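PDB 6IYR: type I modular polyketide synthase from Streptomyces albus subsp. albus, which probably transfers an extender unit, likely methylmalonyl, from coenzyme A to the acyl carrier protein of module 8 in salinomycin biosynthesis. Local coordinates for residues A[292-296]-A[321-326]; A[163-167]-A[239-244]. All blocks are in the same frame, centred on the assembly; numbering follows the deposited sequence.

Interaction 1: residues A[292-296]-A[321-326]. With PO4 (phosphate ion), chain B.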
# COMPACT_ATOMS: atom_id res chain seq x y z
N VAL A 292 -19.11 -1.18 -7.15
CA VAL A 292 -20.47 -1.41 -6.70
C VAL A 292 -20.63 -2.76 -6.08
O VAL A 292 -20.12 -3.76 -6.58
CB VAL A 292 -21.42 -1.29 -7.91
CG1 VAL A 292 -22.84 -1.70 -7.57
CG2 VAL A 292 -21.37 0.12 -8.44
N SER A 293 -21.30 -2.82 -4.94
CA SER A 293 -21.47 -4.09 -4.25
C SER A 293 -22.94 -4.45 -4.23
O SER A 293 -23.77 -3.57 -4.28
CB SER A 293 -20.96 -4.01 -2.81
OG SER A 293 -21.76 -3.20 -1.98
N GLY A 294 -23.25 -5.74 -4.03
CA GLY A 294 -24.63 -6.17 -3.84
C GLY A 294 -24.84 -7.63 -4.20
O GLY A 294 -23.92 -8.45 -4.17
N ASP A 295 -26.09 -7.96 -4.49
CA ASP A 295 -26.50 -9.31 -4.68
C ASP A 295 -26.08 -9.83 -6.04
O ASP A 295 -25.91 -9.08 -7.01
CB ASP A 295 -28.01 -9.44 -4.48
CG ASP A 295 -28.43 -9.21 -3.03
OD1 ASP A 295 -28.33 -10.15 -2.20
OD2 ASP A 295 -28.82 -8.06 -2.70
N PRO A 296 -25.70 -11.10 -6.07
CA PRO A 296 -25.05 -11.63 -7.27
C PRO A 296 -25.86 -11.36 -8.55
O PRO A 296 -25.29 -11.01 -9.57
CB PRO A 296 -24.97 -13.14 -6.98
CG PRO A 296 -25.09 -13.27 -5.48
CD PRO A 296 -25.95 -12.13 -5.04
N ALA A 321 -20.68 -8.65 -0.14
CA ALA A 321 -21.06 -7.29 -0.48
C ALA A 321 -21.01 -6.41 0.79
O ALA A 321 -22.03 -6.10 1.42
CB ALA A 321 -22.46 -7.29 -1.06
N SER A 322 -19.83 -5.90 1.10
CA SER A 322 -19.70 -4.85 2.13
C SER A 322 -19.96 -3.46 1.54
O SER A 322 -20.19 -3.28 0.33
CB SER A 322 -18.32 -4.91 2.75
OG SER A 322 -17.36 -4.72 1.74
N HIS A 323 -20.10 -2.49 2.43
CA HIS A 323 -20.29 -1.11 2.06
C HIS A 323 -21.67 -0.92 1.44
O HIS A 323 -21.87 -0.04 0.62
CB HIS A 323 -19.16 -0.64 1.13
CG HIS A 323 -17.80 -0.81 1.74
ND1 HIS A 323 -17.38 -0.08 2.83
CD2 HIS A 323 -16.87 -1.77 1.56
CE1 HIS A 323 -16.28 -0.62 3.32
NE2 HIS A 323 -15.93 -1.62 2.54
N GLY A 324 -22.59 -1.79 1.85
CA GLY A 324 -23.98 -1.69 1.46
C GLY A 324 -24.89 -2.30 2.51
O GLY A 324 -24.43 -2.68 3.60
N PRO A 325 -26.19 -2.39 2.19
CA PRO A 325 -27.23 -2.81 3.14
C PRO A 325 -27.04 -4.19 3.71
O PRO A 325 -27.48 -4.42 4.82
CB PRO A 325 -28.53 -2.77 2.29
CG PRO A 325 -28.24 -1.76 1.22
CD PRO A 325 -26.76 -1.90 0.92
N GLN A 326 -26.31 -5.08 3.05
CA GLN A 326 -26.22 -6.41 3.64
C GLN A 326 -25.56 -6.36 5.02
O GLN A 326 -25.73 -7.25 5.85
CB GLN A 326 -25.46 -7.39 2.74
CG GLN A 326 -26.27 -7.85 1.54
CD GLN A 326 -25.63 -9.00 0.78
OE1 GLN A 326 -24.96 -9.87 1.36
NE2 GLN A 326 -25.87 -9.02 -0.53
P PO4 B . -13.46 -4.96 2.83
O1 PO4 B . -12.66 -5.66 1.74
O2 PO4 B . -14.33 -5.79 3.78
O3 PO4 B . -12.37 -4.28 3.64
O4 PO4 B . -14.42 -4.06 2.09
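Ser293 OG gives its hydrogen to Ser322 O at 2.8 Å, the one hydrogen bond between 292-296 and 321-326. The donor is tilted 24° from the carbonyl plane. OG lies between the backbone N and the carbonyl carbon of its own residue (chi1 70°), which turns it to the loop. Beside this bond, Ala321 CB lies 3.4 Å from Gly294 N. The backbone angles at Gly294 are ones that glycine alone adopts easily. The strand belongs to a beta-alpha-beta-beta-alpha-beta unit, the ferredoxin-like small subdomain of the acyltransferase fold, and the loop follows the unit's last strand, 313-316. Tyr320, Ala321, Ser322 and His323 form a YASH motif, which in these domains usually goes with selection of methylmalonyl units.

Past the serine bond, the loop runs on to a phosphate, probably from the crystallisation liquor. Two groups of the loop hold its O4. Ser322 OG donates to O4 at 3.0 Å. His323 NE2 reaches the same O4 at 2.9 Å, in the plane of the ring, with an N-H...O angle of 138°. Tyr320, Gln221 and Arg245 also bond the phosphate. NE2 is also hydrogen-bonded to Ser220 OG and ND1 to Asn375 O, consistent with the serine-histidine pair of acyltransferases.

At the other end, Gln326 NE2 approaches Asp295 OD1 to 3.2 Å, but the angle is too poor for a hydrogen bond. The amide nitrogen is hydrogen-bonded to Lys255 O instead.

Interaction 2: residues A[163-167]-A[239-244]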
# COMPACT_ATOMS: atom_id res chain seq x y z
N ALA A 163 -0.39 -9.80 18.84
CA ALA A 163 -1.60 -9.02 18.98
C ALA A 163 -2.83 -9.82 18.56
O ALA A 163 -3.91 -9.70 19.16
CB ALA A 163 -1.49 -7.73 18.23
N LEU A 164 -2.65 -10.71 17.59
CA LEU A 164 -3.76 -11.42 16.99
C LEU A 164 -4.09 -12.64 17.80
O LEU A 164 -5.16 -13.23 17.64
CB LEU A 164 -3.45 -11.88 15.52
CG LEU A 164 -3.59 -10.76 14.50
CD1 LEU A 164 -2.78 -11.05 13.25
CD2 LEU A 164 -5.04 -10.40 14.16
N ALA A 165 -3.12 -13.13 18.54
CA ALA A 165 -3.20 -14.47 19.06
C ALA A 165 -4.39 -14.75 20.01
O ALA A 165 -4.84 -15.90 20.12
CB ALA A 165 -1.91 -14.84 19.76
N PRO A 166 -4.88 -13.72 20.71
CA PRO A 166 -6.06 -14.02 21.52
C PRO A 166 -7.28 -14.29 20.66
O PRO A 166 -8.23 -14.92 21.10
CB PRO A 166 -6.27 -12.74 22.32
CG PRO A 166 -4.97 -12.03 22.27
CD PRO A 166 -4.37 -12.37 20.94
N TYR A 167 -7.21 -13.92 19.39
CA TYR A 167 -8.42 -13.84 18.59
C TYR A 167 -8.49 -14.89 17.49
O TYR A 167 -9.53 -15.06 16.85
CB TYR A 167 -8.56 -12.46 17.98
CG TYR A 167 -8.58 -11.38 18.99
CD1 TYR A 167 -9.56 -11.36 19.97
CD2 TYR A 167 -7.52 -10.49 19.09
CE1 TYR A 167 -9.54 -10.43 20.97
CE2 TYR A 167 -7.48 -9.57 20.11
CZ TYR A 167 -8.50 -9.54 21.03
OH TYR A 167 -8.48 -8.62 22.03
N ALA A 239 -5.72 -5.23 16.18
CA ALA A 239 -5.81 -6.63 15.84
C ALA A 239 -7.18 -7.18 16.17
O ALA A 239 -7.67 -8.09 15.52
CB ALA A 239 -4.75 -7.41 16.61
N LYS A 240 -7.70 -6.80 17.33
CA LYS A 240 -9.02 -7.20 17.67
C LYS A 240 -10.04 -6.71 16.60
O LYS A 240 -10.83 -7.50 16.11
CB LYS A 240 -9.36 -6.67 19.06
CG LYS A 240 -10.73 -7.03 19.57
CD LYS A 240 -10.94 -6.32 20.92
CE LYS A 240 -12.04 -6.94 21.74
NZ LYS A 240 -11.94 -6.56 23.17
N VAL A 241 -10.02 -5.44 16.24
CA VAL A 241 -10.93 -4.94 15.19
C VAL A 241 -10.77 -5.73 13.91
O VAL A 241 -11.76 -6.21 13.36
CB VAL A 241 -10.73 -3.45 14.91
CG1 VAL A 241 -11.63 -2.97 13.78
CG2 VAL A 241 -11.05 -2.62 16.16
N SER A 242 -9.52 -6.07 13.57
CA SER A 242 -9.27 -6.73 12.30
C SER A 242 -9.86 -8.13 12.31
O SER A 242 -10.59 -8.51 11.40
CB SER A 242 -7.76 -6.80 11.99
OG SER A 242 -7.57 -7.56 10.80
N ALA A 243 -9.57 -8.86 13.38
CA ALA A 243 -9.91 -10.25 13.46
C ALA A 243 -11.40 -10.43 13.69
O ALA A 243 -12.01 -11.37 13.17
CB ALA A 243 -9.14 -10.89 14.58
N LEU A 244 -11.98 -9.59 14.53
CA LEU A 244 -13.36 -9.82 14.98
C LEU A 244 -14.34 -9.23 13.96
O LEU A 244 -15.42 -9.78 13.69
CB LEU A 244 -13.55 -9.18 16.37
CG LEU A 244 -13.41 -10.11 17.58
CD1 LEU A 244 -12.49 -11.30 17.42
CD2 LEU A 244 -13.17 -9.39 18.89
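Tyr167 and Lys240 make the broad part of this contact. One face of the tyrosine ring lies over the start of the lysine. Lys240 CA sits 4.0 Å from the centroid of the Tyr167 ring, 24° off the normal, in a CH-pi contact. The lysine chain is extended, with CG anti to the backbone N (chi1 -179°). It therefore runs along the ring and on past the hydroxyl, where Lys240 CD is 3.5 Å from Tyr167 OH. The opposite face of the ring is covered by Pro166, whose CB stands 3.9 Å above the Tyr167 ring plane. The ring is thus held flat between its own neighbour and the helix.

Ala239 and Ala243, one turn apart, let the backbones close in, and the ring contact is equally close. Ala163 CB meets Ala239 CB at 3.7 Å, and Ala239 CB also presses on the carbonyl of Ala163. Leu164 places its CD2 branch 3.9 Å from Ala239 CB and a little farther from Ala243. Tyr167 CB packs on Ala243 CB at 3.8 Å. The looser side is the partly exposed one, toward the end of the lysine, where Lys240 NZ is 4.2 Å from Tyr167 OH. No hydrogen bond crosses between the segments. Leu244 CD1 touches the ring obliquely, its side chain at about a right angle to the tyrosine.

The contact joins the last part of helix 151-164 and the residues after it, up to Tyr167, to helix 235-248. Lys247, farther along the second helix, is hydrogen-bonded to Tyr167 O. In helix 188-208, Pro193 lies against Leu164 and Ser242, and Trp196 against Ala239 and Ser242. Ile224 of helix 222-230 lies against Val241 and Ser242.

How the interactions relate
Both contacts fall in the acyltransferase domain but share no element. Their centres are 25 Å apart and their nearest atoms about 12 Å apart. Interaction 1 is buried. It joins a strand of the small subdomain to a loop that reaches the probable active site. It has one hydroxyl bond across the segments beside close Ala321-Gly294 packing, and its loop also binds a phosphate. Interaction 2 is partly buried and lies between a helix with its following turn and a second helix. It depends on apolar packing and an aromatic ring, with no hydrogen bond between its segments. Helix 235-248 still links the two regions, because its Arg245 is hydrogen-bonded to the phosphate of interaction 1.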